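Local structure of 4-methyl-5(B-hydroxyethyl)-thiazole monophosphate biosynthesis enzyme (Vibrio cholerae O1 biovar El Tor, 3OT1) at residues L158-P163 and L167-A172; E22-I27 and A109-P114; K47-V50 and V56-T59; V33-Q38 and V180-H185; Q85-A88 and A92-A95. The protein is of unknown function but belongs to the DJ-1/PfpI family and may take part in thiazole monophosphate biosynthesis. All coordinates share one frame; numbering follows the deposited sequence. Where two conformers were deposited one is given.

In the fold
The fold is a mixed beta-sheet packed between helices, as in other DJ-1/PfpI proteins. Contact 2 holds the probable active-site pair, Glu24 and Cys111. Contact 1 lies beside it, with centres 8 Å apart, because strands 157-160 and 106-110 are sheet neighbours; Pro163 CD also packs 3.3 Å from Glu24 OE2. Contact 3, a hairpin about 15 Å from contact 2 between centres, reaches helix 22-34 through Leu58. Contact 4 uses the far end of the same helix and touches contact 1 where Leu171 O meets Ala183 CB at 3.6 Å. Contact 5 touches contact 2 through Phe87 and Thr113. Contacts 4 and 5, about 28 Å apart between centres, lie on opposite sides of the chain's centre.

Contact 1 of 5, residues L158-P163 and L167-A172; sequences LTSQGP and LEFALA
Leu158 and Ser160 of strand 157-160 pack on Phe169 of helix 166-178, in a strand-loop-helix unit of the DJ-1/PfpI fold. A short loop reverses the chain, and the strand and helix axes run antiparallel at 168°, 8.8 Å apart. Leu158 and Ser160 both direct their CB atoms at the helix. Thr159, between them, faces the other way, and its OG1 is bonded to Thr130 N. The Phe169 ring reaches the strand because CG lies anti to the backbone N (chi1 167°), which swings the ring out from the helix. Phe169 CD1 is 3.4 Å from Ser160 CB and 3.8 Å from Leu158 CD2. At the ring's edge, in plane, sits Leu158 O, 3.9 Å from Phe169 CE1. Leu158 CD2 also extends to Ala172 CB, one helical turn on, at 4.2 Å. The ring continues past the segments onto Ala108 and Ile110 of strand 106-110 and Ile28 of helix 22-34. Near the loop, a water links the backbone: it donates to Pro163 O and accepts from Leu167 N. No direct hydrogen bond joins the two segments. The Ser160 hydroxyl is buried beside the apolar Phe169 CB, but Arg148 O and Thr165 OG1 bond to it. The contact is therefore mainly apolar, with the Ser160 hydroxyl, like that of Thr159, satisfied from outside the two segments.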
# COMPACT_ATOMS: atom_id res chain seq x y z
N LEU A 158 0.74 -18.31 -7.24
CA LEU A 158 0.91 -16.97 -7.78
C LEU A 158 2.04 -16.29 -7.00
O LEU A 158 1.97 -16.23 -5.77
CB LEU A 158 -0.37 -16.17 -7.61
CG LEU A 158 -0.36 -14.76 -8.22
CD1 LEU A 158 -0.33 -14.83 -9.76
CD2 LEU A 158 -1.55 -13.96 -7.71
N THR A 159 3.05 -15.78 -7.70
CA THR A 159 4.09 -15.05 -7.03
C THR A 159 4.33 -13.70 -7.69
O THR A 159 3.95 -13.45 -8.82
CB THR A 159 5.40 -15.86 -6.96
OG1 THR A 159 5.79 -16.27 -8.27
CG2 THR A 159 5.25 -17.04 -6.03
N SER A 160 4.96 -12.80 -6.92
CA SER A 160 5.22 -11.46 -7.41
C SER A 160 6.43 -10.88 -6.68
O SER A 160 6.95 -11.47 -5.75
CB SER A 160 3.97 -10.61 -7.29
OG SER A 160 4.04 -9.36 -7.92
N GLN A 161 6.89 -9.72 -7.11
CA GLN A 161 8.23 -9.23 -6.77
C GLN A 161 8.38 -8.25 -5.61
O GLN A 161 9.35 -8.37 -4.88
CB GLN A 161 8.87 -8.61 -8.01
CG GLN A 161 9.07 -9.62 -9.16
CD GLN A 161 10.01 -9.10 -10.20
OE1 GLN A 161 10.72 -8.11 -10.00
NE2 GLN A 161 10.08 -9.81 -11.32
N GLY A 162 7.52 -7.27 -5.43
CA GLY A 162 7.85 -6.25 -4.43
C GLY A 162 6.75 -5.25 -4.22
O GLY A 162 5.64 -5.36 -4.76
N PRO A 163 7.05 -4.21 -3.45
CA PRO A 163 6.06 -3.20 -3.14
C PRO A 163 5.37 -2.65 -4.40
O PRO A 163 4.16 -2.47 -4.42
CB PRO A 163 6.87 -2.14 -2.39
CG PRO A 163 7.94 -2.91 -1.71
CD PRO A 163 8.31 -3.97 -2.71
N LEU A 167 -0.04 -4.15 -6.09
CA LEU A 167 -1.36 -3.92 -6.64
C LEU A 167 -1.64 -4.86 -7.83
O LEU A 167 -2.70 -5.48 -7.93
CB LEU A 167 -1.45 -2.46 -7.03
CG LEU A 167 -2.78 -1.96 -7.54
CD1 LEU A 167 -3.90 -2.43 -6.65
CD2 LEU A 167 -2.75 -0.43 -7.65
N GLU A 168 -0.66 -4.99 -8.73
CA GLU A 168 -0.77 -5.91 -9.86
C GLU A 168 -1.01 -7.33 -9.37
O GLU A 168 -1.84 -8.05 -9.92
CB GLU A 168 0.52 -5.88 -10.68
CG GLU A 168 0.73 -4.58 -11.42
CD GLU A 168 2.20 -4.35 -11.72
OE1 GLU A 168 2.71 -4.98 -12.65
OE2 GLU A 168 2.85 -3.56 -11.01
N PHE A 169 -0.31 -7.74 -8.33
CA PHE A 169 -0.43 -9.06 -7.72
C PHE A 169 -1.82 -9.28 -7.14
O PHE A 169 -2.45 -10.33 -7.38
CB PHE A 169 0.67 -9.15 -6.66
CG PHE A 169 0.58 -10.29 -5.67
CD1 PHE A 169 0.92 -11.59 -6.02
CD2 PHE A 169 0.31 -10.04 -4.34
CE1 PHE A 169 0.96 -12.57 -5.09
CE2 PHE A 169 0.32 -11.04 -3.40
CZ PHE A 169 0.64 -12.31 -3.78
N ALA A 170 -2.30 -8.35 -6.31
CA ALA A 170 -3.61 -8.49 -5.70
C ALA A 170 -4.73 -8.53 -6.76
O ALA A 170 -5.67 -9.31 -6.64
CB ALA A 170 -3.84 -7.39 -4.69
N LEU A 171 -4.61 -7.71 -7.79
CA LEU A 171 -5.59 -7.72 -8.88
C LEU A 171 -5.55 -9.03 -9.65
O LEU A 171 -6.60 -9.54 -10.04
CB LEU A 171 -5.38 -6.52 -9.79
CG LEU A 171 -5.74 -5.18 -9.13
CD1 LEU A 171 -5.12 -4.01 -9.92
CD2 LEU A 171 -7.24 -5.00 -8.92
N ALA A 172 -4.36 -9.60 -9.85
CA ALA A 172 -4.24 -10.91 -10.49
C ALA A 172 -4.91 -11.99 -9.64
O ALA A 172 -5.55 -12.90 -10.17
CB ALA A 172 -2.78 -11.26 -10.71
O HOH W 1 1.92 -1.80 -6.11

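Contact 2 of 5, residues E22-I27 and A109-P114; sequences EMETVI and AICATP
Glu24 and Cys111 face each other across the polar part of this contact. Glu24 OE2 lies 3.1 Å from Cys111 SG. The other oxygen, OE1, accepts a hydrogen bond from Gly79 N, which helps fix the turn of the carboxylate. With the chain extended beyond CG (chi2 172°), the Glu24 carboxylate reaches across from the helix to Cys111.

Van der Waals contacts accompany this pair. Cys111 CB sits evenly between the two carboxylate oxygens, 3.3 Å from Glu24 OE1 and 3.3 Å from Glu24 OE2. Ile110 adds a methyl: its CG2 is 3.5 Å from Glu24 OE1. The carboxylate thus meets the cysteine and an apolar branch together.

The backbone sets the cysteine's place. Residues Ile110 to Thr113 form a type II' turn, closed by a weak bond from Thr113 N to Ile110 O at 3.3 Å. Cys111 has a positive phi of 65°. Such a strained cysteine between a strand and a helix is consistent with the nucleophile elbow of the DJ-1 family, where a glutamate lies close to the cysteine.

The elbow follows strand 106-110 and leads into helix 113-119. Glu24 comes from the first turn of helix 22-34, while helix 166-178 packs on Ile110 through Ala166 and Phe169 and helix 81-88 touches Ala112 and Thr113.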
# COMPACT_ATOMS: atom_id res chain seq x y z
N GLU A 22 4.51 -3.84 5.38
CA GLU A 22 3.17 -3.35 5.68
C GLU A 22 2.43 -2.82 4.47
O GLU A 22 1.22 -2.97 4.41
CB GLU A 22 3.18 -2.29 6.80
CG GLU A 22 4.19 -1.16 6.62
CD GLU A 22 5.51 -1.50 7.31
OE1 GLU A 22 6.26 -2.31 6.74
OE2 GLU A 22 5.77 -0.97 8.40
N MSE A 23 3.11 -2.16 3.52
CA MSE A 23 2.37 -1.69 2.35
C MSE A 23 1.96 -2.88 1.49
O MSE A 23 0.86 -2.88 0.94
CB MSE A 23 3.08 -0.59 1.55
CG MSE A 23 4.05 -1.02 0.50
SE MSE A 23 4.82 0.53 -0.37
CE MSE A 23 4.21 0.41 -2.23
N GLU A 24 2.82 -3.88 1.36
CA GLU A 24 2.38 -5.08 0.64
C GLU A 24 1.14 -5.68 1.30
O GLU A 24 0.18 -6.05 0.64
CB GLU A 24 3.50 -6.11 0.60
CG GLU A 24 4.71 -5.66 -0.20
CD GLU A 24 5.91 -6.58 -0.11
OE1 GLU A 24 5.81 -7.70 0.42
OE2 GLU A 24 7.00 -6.13 -0.59
N THR A 25 1.21 -5.84 2.61
CA THR A 25 0.11 -6.42 3.36
C THR A 25 -1.19 -5.65 3.14
O THR A 25 -2.23 -6.25 2.85
CB THR A 25 0.44 -6.45 4.87
OG1 THR A 25 1.62 -7.23 5.10
CG2 THR A 25 -0.70 -7.05 5.67
N VAL A 26 -1.14 -4.34 3.32
CA VAL A 26 -2.34 -3.54 3.28
C VAL A 26 -2.86 -3.41 1.85
O VAL A 26 -4.07 -3.40 1.64
CB VAL A 26 -2.12 -2.19 4.00
CG1 VAL A 26 -3.32 -1.30 3.83
CG2 VAL A 26 -1.83 -2.44 5.47
N ILE A 27 -1.97 -3.34 0.86
CA ILE A 27 -2.42 -3.37 -0.53
C ILE A 27 -3.20 -4.65 -0.80
O ILE A 27 -4.26 -4.62 -1.43
CB ILE A 27 -1.25 -3.20 -1.51
CG1 ILE A 27 -0.69 -1.78 -1.45
CG2 ILE A 27 -1.68 -3.60 -2.96
CD1 ILE A 27 0.67 -1.60 -2.14
N ALA A 109 2.16 -15.40 -3.01
CA ALA A 109 3.21 -14.84 -2.18
C ALA A 109 4.03 -13.82 -2.94
O ALA A 109 4.22 -13.93 -4.15
CB ALA A 109 4.13 -15.94 -1.65
N ILE A 110 4.55 -12.83 -2.22
CA ILE A 110 5.25 -11.73 -2.83
C ILE A 110 6.58 -11.46 -2.14
O ILE A 110 6.76 -11.76 -0.96
CB ILE A 110 4.33 -10.47 -2.85
CG1 ILE A 110 4.88 -9.30 -3.68
CG2 ILE A 110 3.93 -10.05 -1.45
CD1 ILE A 110 3.83 -8.27 -4.02
N CYS A 111 7.46 -10.80 -2.89
CA CYS A 111 8.67 -10.21 -2.35
C CYS A 111 9.65 -11.27 -1.81
O CYS A 111 10.02 -12.17 -2.55
CB CYS A 111 8.21 -9.16 -1.32
SG CYS A 111 9.37 -8.15 -0.46
N ALA A 112 10.09 -11.15 -0.56
CA ALA A 112 11.06 -12.09 -0.02
C ALA A 112 10.50 -13.49 0.19
O ALA A 112 11.25 -14.46 0.32
CB ALA A 112 11.66 -11.56 1.30
N THR A 113 9.18 -13.61 0.33
CA THR A 113 8.60 -14.85 0.80
C THR A 113 8.85 -16.06 -0.10
O THR A 113 9.16 -17.11 0.42
CB THR A 113 7.13 -14.61 1.15
OG1 THR A 113 7.12 -13.73 2.29
CG2 THR A 113 6.40 -15.88 1.47
N PRO A 114 8.71 -15.94 -1.43
CA PRO A 114 8.98 -17.15 -2.24
C PRO A 114 10.42 -17.64 -2.05
O PRO A 114 10.66 -18.85 -2.14
CB PRO A 114 8.70 -16.69 -3.67
CG PRO A 114 7.66 -15.58 -3.50
CD PRO A 114 8.15 -14.86 -2.24

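Contact 3 of 5, residues K47-V50 and V56-T59; sequences KLQV and VWLT
Val50 and Leu58 form the hydrogen-bonded pair of a beta hairpin, strands 49-51 and 57-59, a two-stranded antiparallel sheet apart from the main one. Val50 N donates to Leu58 O at 3.0 Å. Leu58 N donates to Val50 O at 2.8 Å and is nearly straight, with an N-H...O angle of 173°. Leu58 O also receives a CA-H...O contact from Gln49 CA, at 3.3 Å. Val50 and Leu58 share one face of the sheet, and there Val50 CG2 lies 4.0 Å from Leu58 CB.

Gln49 and Thr59 make the adjoining non-hydrogen-bonded pair, with side chains on the other face. Gln49 CG takes the position between the backbone N and the carbonyl carbon (chi1 70°), and its chain is then extended. This carries the amide over the Trp57 indole, with the two planes 39° apart. Gln49 NE2 stands above one ring face, toward the rim, 3.5 Å from Trp57 CZ3.

Further out, Leu58 packs on Glu22 and Val26 of helix 22-34, and Glu22 OE2 accepts a bond from Val56 N. Both ties hold the hairpin against that helix. Trp57 and Thr59 also pack against polar side chains of the other protein chain. A water joins the Gln49 and Thr59 side chains, donating to Gln49 OE1 at 2.7 Å and to Thr59 OG1 at 2.8 Å.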
# COMPACT_ATOMS: atom_id res chain seq x y z
N LYS A 47 0.69 -12.57 19.93
CA LYS A 47 0.17 -11.19 20.02
C LYS A 47 -0.63 -10.93 18.73
O LYS A 47 -0.10 -11.18 17.64
CB LYS A 47 1.30 -10.17 20.13
CG LYS A 47 2.09 -10.23 21.41
CD LYS A 47 2.33 -8.84 21.92
CE LYS A 47 2.24 -8.80 23.44
NZ LYS A 47 3.26 -9.65 24.10
N LEU A 48 -1.81 -10.36 18.81
CA LEU A 48 -2.56 -10.08 17.59
C LEU A 48 -2.05 -8.86 16.82
O LEU A 48 -2.29 -8.76 15.61
CB LEU A 48 -4.06 -10.00 17.84
CG LEU A 48 -4.80 -11.34 17.97
CD1 LEU A 48 -4.32 -12.21 19.13
CD2 LEU A 48 -6.30 -11.10 18.05
N GLN A 49 -1.36 -7.95 17.49
CA GLN A 49 -0.71 -6.87 16.77
C GLN A 49 0.76 -7.18 16.59
O GLN A 49 1.45 -7.68 17.50
CB GLN A 49 -0.88 -5.55 17.50
CG GLN A 49 -0.11 -5.42 18.77
CD GLN A 49 -0.26 -4.05 19.40
OE1 GLN A 49 -1.31 -3.40 19.28
NE2 GLN A 49 0.78 -3.60 20.06
N VAL A 50 1.25 -6.89 15.40
CA VAL A 50 2.64 -7.08 15.05
C VAL A 50 3.14 -5.83 14.38
O VAL A 50 2.40 -5.14 13.66
CB VAL A 50 2.84 -8.34 14.18
CG1 VAL A 50 2.37 -9.61 14.94
CG2 VAL A 50 2.15 -8.20 12.82
N VAL A 56 4.91 0.25 11.03
CA VAL A 56 3.46 0.37 11.03
C VAL A 56 2.86 -0.84 11.74
O VAL A 56 3.16 -1.99 11.37
CB VAL A 56 2.92 0.50 9.58
CG1 VAL A 56 1.39 0.47 9.57
CG2 VAL A 56 3.45 1.77 8.94
N TRP A 57 2.00 -0.60 12.73
CA TRP A 57 1.35 -1.70 13.45
C TRP A 57 0.27 -2.33 12.60
O TRP A 57 -0.60 -1.63 12.09
CB TRP A 57 0.80 -1.20 14.79
CG TRP A 57 1.90 -0.91 15.76
CD1 TRP A 57 2.51 0.28 16.00
CD2 TRP A 57 2.58 -1.88 16.56
NE1 TRP A 57 3.51 0.12 16.92
CE2 TRP A 57 3.58 -1.20 17.28
CE3 TRP A 57 2.44 -3.26 16.74
CZ2 TRP A 57 4.42 -1.87 18.20
CZ3 TRP A 57 3.28 -3.91 17.64
CH2 TRP A 57 4.26 -3.22 18.35
N LEU A 58 0.33 -3.65 12.49
CA LEU A 58 -0.64 -4.48 11.78
C LEU A 58 -1.45 -5.22 12.84
O LEU A 58 -0.92 -5.99 13.60
CB LEU A 58 0.07 -5.44 10.83
CG LEU A 58 0.89 -4.79 9.72
CD1 LEU A 58 1.81 -5.80 9.08
CD2 LEU A 58 0.02 -4.09 8.69
N THR A 59 -2.75 -4.95 12.87
CA THR A 59 -3.64 -5.51 13.86
C THR A 59 -4.46 -6.65 13.25
O THR A 59 -5.37 -6.43 12.44
CB THR A 59 -4.55 -4.40 14.39
OG1 THR A 59 -3.75 -3.44 15.08
CG2 THR A 59 -5.58 -4.96 15.33
O HOH W 2 -3.66 -3.51 17.88

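Contact 4 of 5, residues V33-Q38 and V180-H185; sequences VRAGFQ and VELAQH
Leu182 of helix 180-187 touches Ala35 and Phe37, at the C-terminal end of helix 22-34; Val186 of the same helix also reaches Ala35 and Arg34. The second segment begins with Val180, which packs on Ile204. Its carbonyl oxygen accepts from Gln184 N, a helical i to i+4 bond. Leu182 follows, with its CB directed at the residues that end helix 22-34. CG lies anti to the backbone N (chi1 -179°), and this sends CD2 to the Ala35 carbonyl. That one methyl does the touching. Leu182 CD2 is 3.5 Å from Ala35 O, 4.1 Å from Ala35 CB and 4.3 Å from Phe37 CE1. It approaches the Phe37 ring obliquely. That ring is itself backed by Ala35, whose CB stands 4.1 Å above the centre of one ring face. Leu182 CD2 rests against the Ala35 carbonyl and the side chains of Ala35 and Phe37. No hydrogen bond crosses here, and the buried surface is small, 97 Å².

Ala183 points away from the first segment and rests on Ile174 of helix 166-178. Ala35 and Phe37 touch Ile174 too, which joins both segments to helix 166-178. Gln184 turns elsewhere and bonds through NE2 to Ser201 OG. His185 N completes the run with a bond to Glu181 O.

The first segment closes helix 22-34 with a Schellman motif. Gly36 is its C-prime residue, with a phi of 84°; Gly36 N bonds to Val33 O and Phe37 N to Leu32 O. The chain then enters strand 38-43, completing the beta-alpha-beta crossover from strand 11-16.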
# COMPACT_ATOMS: atom_id res chain seq x y z
N VAL A 33 -10.61 -6.68 -0.33
CA VAL A 33 -11.85 -6.21 0.26
C VAL A 33 -12.68 -5.42 -0.77
O VAL A 33 -13.91 -5.53 -0.83
CB VAL A 33 -11.58 -5.42 1.56
CG1 VAL A 33 -12.83 -4.71 2.02
CG2 VAL A 33 -11.06 -6.37 2.64
N ARG A 34 -12.02 -4.64 -1.61
CA ARG A 34 -12.68 -3.92 -2.68
C ARG A 34 -13.41 -4.84 -3.65
O ARG A 34 -14.38 -4.45 -4.29
CB ARG A 34 -11.70 -3.04 -3.46
CG ARG A 34 -11.23 -1.81 -2.68
CD ARG A 34 -10.06 -1.15 -3.38
NE ARG A 34 -9.68 0.12 -2.75
CZ ARG A 34 -9.81 1.33 -3.27
NH1 ARG A 34 -10.33 1.52 -4.47
NH2 ARG A 34 -9.39 2.36 -2.54
N ALA A 35 -12.87 -6.05 -3.78
CA ALA A 35 -13.43 -7.08 -4.65
C ALA A 35 -14.51 -7.91 -3.98
O ALA A 35 -14.99 -8.88 -4.58
CB ALA A 35 -12.31 -8.00 -5.17
N GLY A 36 -14.92 -7.55 -2.77
CA GLY A 36 -16.00 -8.24 -2.09
C GLY A 36 -15.56 -9.48 -1.34
O GLY A 36 -16.40 -10.27 -0.91
N PHE A 37 -14.25 -9.68 -1.18
CA PHE A 37 -13.77 -10.85 -0.49
C PHE A 37 -13.80 -10.59 1.04
O PHE A 37 -13.74 -9.44 1.51
CB PHE A 37 -12.37 -11.24 -1.01
CG PHE A 37 -12.28 -11.59 -2.52
CD1 PHE A 37 -13.40 -11.75 -3.34
CD2 PHE A 37 -11.04 -11.84 -3.09
CE1 PHE A 37 -13.26 -12.10 -4.69
CE2 PHE A 37 -10.90 -12.19 -4.43
CZ PHE A 37 -12.01 -12.34 -5.22
N GLN A 38 -13.91 -11.68 1.80
CA GLN A 38 -13.77 -11.63 3.24
C GLN A 38 -12.34 -11.99 3.59
O GLN A 38 -11.92 -13.12 3.38
CB GLN A 38 -14.74 -12.63 3.90
CG GLN A 38 -16.23 -12.26 3.74
CD GLN A 38 -16.62 -11.00 4.54
OE1 GLN A 38 -17.12 -10.02 3.97
NE2 GLN A 38 -16.39 -11.03 5.84
N VAL A 180 -11.69 -12.11 -14.57
CA VAL A 180 -11.07 -10.86 -14.97
C VAL A 180 -12.08 -9.69 -14.97
O VAL A 180 -11.68 -8.55 -14.75
CB VAL A 180 -10.32 -11.00 -16.31
CG1 VAL A 180 -11.29 -10.98 -17.46
CG2 VAL A 180 -9.22 -9.92 -16.44
N GLU A 181 -13.36 -9.95 -15.19
CA GLU A 181 -14.31 -8.86 -15.20
C GLU A 181 -14.35 -8.13 -13.85
O GLU A 181 -14.25 -6.92 -13.80
CB GLU A 181 -15.68 -9.39 -15.61
CG GLU A 181 -16.74 -8.31 -15.67
CD GLU A 181 -18.11 -8.88 -16.02
OE1 GLU A 181 -18.24 -10.11 -16.16
OE2 GLU A 181 -19.05 -8.10 -16.20
N LEU A 182 -14.47 -8.85 -12.75
CA LEU A 182 -14.44 -8.22 -11.45
C LEU A 182 -13.09 -7.53 -11.23
O LEU A 182 -13.04 -6.40 -10.73
CB LEU A 182 -14.69 -9.23 -10.35
CG LEU A 182 -14.69 -8.67 -8.92
CD1 LEU A 182 -15.72 -7.55 -8.71
CD2 LEU A 182 -14.87 -9.76 -7.92
N ALA A 183 -11.98 -8.18 -11.58
CA ALA A 183 -10.67 -7.56 -11.40
C ALA A 183 -10.60 -6.22 -12.14
O ALA A 183 -10.08 -5.26 -11.60
CB ALA A 183 -9.57 -8.52 -11.85
N GLN A 184 -11.13 -6.18 -13.36
CA GLN A 184 -11.12 -4.93 -14.14
C GLN A 184 -11.94 -3.85 -13.46
O GLN A 184 -11.54 -2.68 -13.44
CB GLN A 184 -11.65 -5.16 -15.54
CG GLN A 184 -10.75 -6.00 -16.41
CD GLN A 184 -11.44 -6.38 -17.72
OE1 GLN A 184 -12.60 -6.81 -17.74
NE2 GLN A 184 -10.73 -6.23 -18.81
N HIS A 185 -13.10 -4.22 -12.92
CA HIS A 185 -13.95 -3.25 -12.27
C HIS A 185 -13.30 -2.72 -11.00
O HIS A 185 -13.44 -1.54 -10.71
CB HIS A 185 -15.33 -3.86 -11.97
CG HIS A 185 -16.24 -3.92 -13.16
ND1 HIS A 185 -17.28 -3.04 -13.35
CD2 HIS A 185 -16.23 -4.73 -14.24
CE1 HIS A 185 -17.91 -3.35 -14.47
NE2 HIS A 185 -17.28 -4.35 -15.04

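Contact 5 of 5, residues Q85-A88 and A92-A95; sequences QAFA and ALLA
Leu93 packs against Phe87 where helix 81-88 gives way, through a short turn, to helix 91-102. The pair lies on one side of the central sheet of the DJ-1/PfpI fold. Leu93 points its CB at the first helix, and that atom lies 3.7 Å from the backbone oxygen Phe87 O. CG comes next and is anti to the backbone N (chi1 -172°), which leads the side chain along Phe87 toward the sheet. Leu93 CG meets Phe87 CB at 3.8 Å and stands 3.9 Å from the ring atom Phe87 CG. At the tip the two methyls part. Leu93 CD1 stays by the root of the phenylalanine, 3.8 Å from Phe87 CB and 3.7 Å from Phe87 O. Leu93 CD2 instead lies over one face of the ring. Leu93 thus lies obliquely against Phe87, with CG and CD1 near its base and CD2 more loosely over the ring face.

Both side chains continue into the same apolar core. Each touches Pro15 of strand 11-16 and Leu77 of strand 74-77. Phe87 is further packed by Thr113 and Val117 of helix 113-119, and Leu93 by Leu64. The backbone of the second helix is tied at its start: Leu93 N donates to Ser90 OG.

No hydrogen bond joins the two segments, so their direct contact is van der Waals. Leu94 adds a second touch, farther from the sheet. Its CG is anti to the carbonyl carbon (chi1 -63°), which bends the branch back toward helix 81-88. Leu94 CD2 lies 4.0 Å from Phe87 O, and Leu94 CD1 rests closer, 3.4 Å from Ala88 O.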
# COMPACT_ATOMS: atom_id res chain seq x y z
N GLN A 85 11.13 -14.33 7.14
CA GLN A 85 11.91 -15.21 8.03
C GLN A 85 11.01 -15.74 9.15
O GLN A 85 11.09 -16.90 9.54
CB GLN A 85 13.12 -14.49 8.63
CG GLN A 85 14.21 -14.10 7.63
CD GLN A 85 15.04 -15.27 7.12
OE1 GLN A 85 14.62 -16.42 7.22
NE2 GLN A 85 16.20 -14.98 6.56
N ALA A 86 10.15 -14.88 9.69
CA ALA A 86 9.21 -15.31 10.72
C ALA A 86 8.27 -16.38 10.18
O ALA A 86 7.96 -17.35 10.88
CB ALA A 86 8.41 -14.13 11.27
N PHE A 87 7.82 -16.24 8.94
CA PHE A 87 7.00 -17.26 8.31
C PHE A 87 7.77 -18.58 8.19
O PHE A 87 7.22 -19.66 8.46
CB PHE A 87 6.56 -16.80 6.91
CG PHE A 87 5.50 -15.70 6.86
CD1 PHE A 87 4.82 -15.23 7.97
CD2 PHE A 87 5.18 -15.15 5.63
CE1 PHE A 87 3.85 -14.24 7.83
CE2 PHE A 87 4.22 -14.17 5.50
CZ PHE A 87 3.57 -13.71 6.61
N ALA A 88 9.01 -18.49 7.76
CA ALA A 88 9.85 -19.69 7.58
C ALA A 88 10.09 -20.44 8.88
O ALA A 88 10.26 -21.67 8.87
CB ALA A 88 11.18 -19.34 6.90
N ALA A 92 3.29 -23.49 12.21
CA ALA A 92 1.91 -23.36 11.78
C ALA A 92 1.83 -22.77 10.37
O ALA A 92 0.98 -23.18 9.59
CB ALA A 92 1.12 -22.48 12.74
N LEU A 93 2.66 -21.79 10.04
CA LEU A 93 2.61 -21.18 8.72
C LEU A 93 2.98 -22.22 7.66
O LEU A 93 2.32 -22.34 6.63
CB LEU A 93 3.53 -19.95 8.66
CG LEU A 93 3.53 -19.01 7.45
CD1 LEU A 93 4.21 -19.65 6.26
CD2 LEU A 93 2.10 -18.55 7.07
N LEU A 94 4.08 -22.93 7.90
CA LEU A 94 4.51 -23.94 6.94
C LEU A 94 3.45 -25.02 6.74
O LEU A 94 3.21 -25.46 5.62
CB LEU A 94 5.84 -24.55 7.37
CG LEU A 94 7.02 -23.56 7.43
CD1 LEU A 94 8.27 -24.30 7.96
CD2 LEU A 94 7.32 -22.90 6.10
N ALA A 95 2.80 -25.44 7.83
CA ALA A 95 1.71 -26.39 7.74
C ALA A 95 0.53 -25.85 6.94
O ALA A 95 -0.12 -26.62 6.22
CB ALA A 95 1.27 -26.82 9.17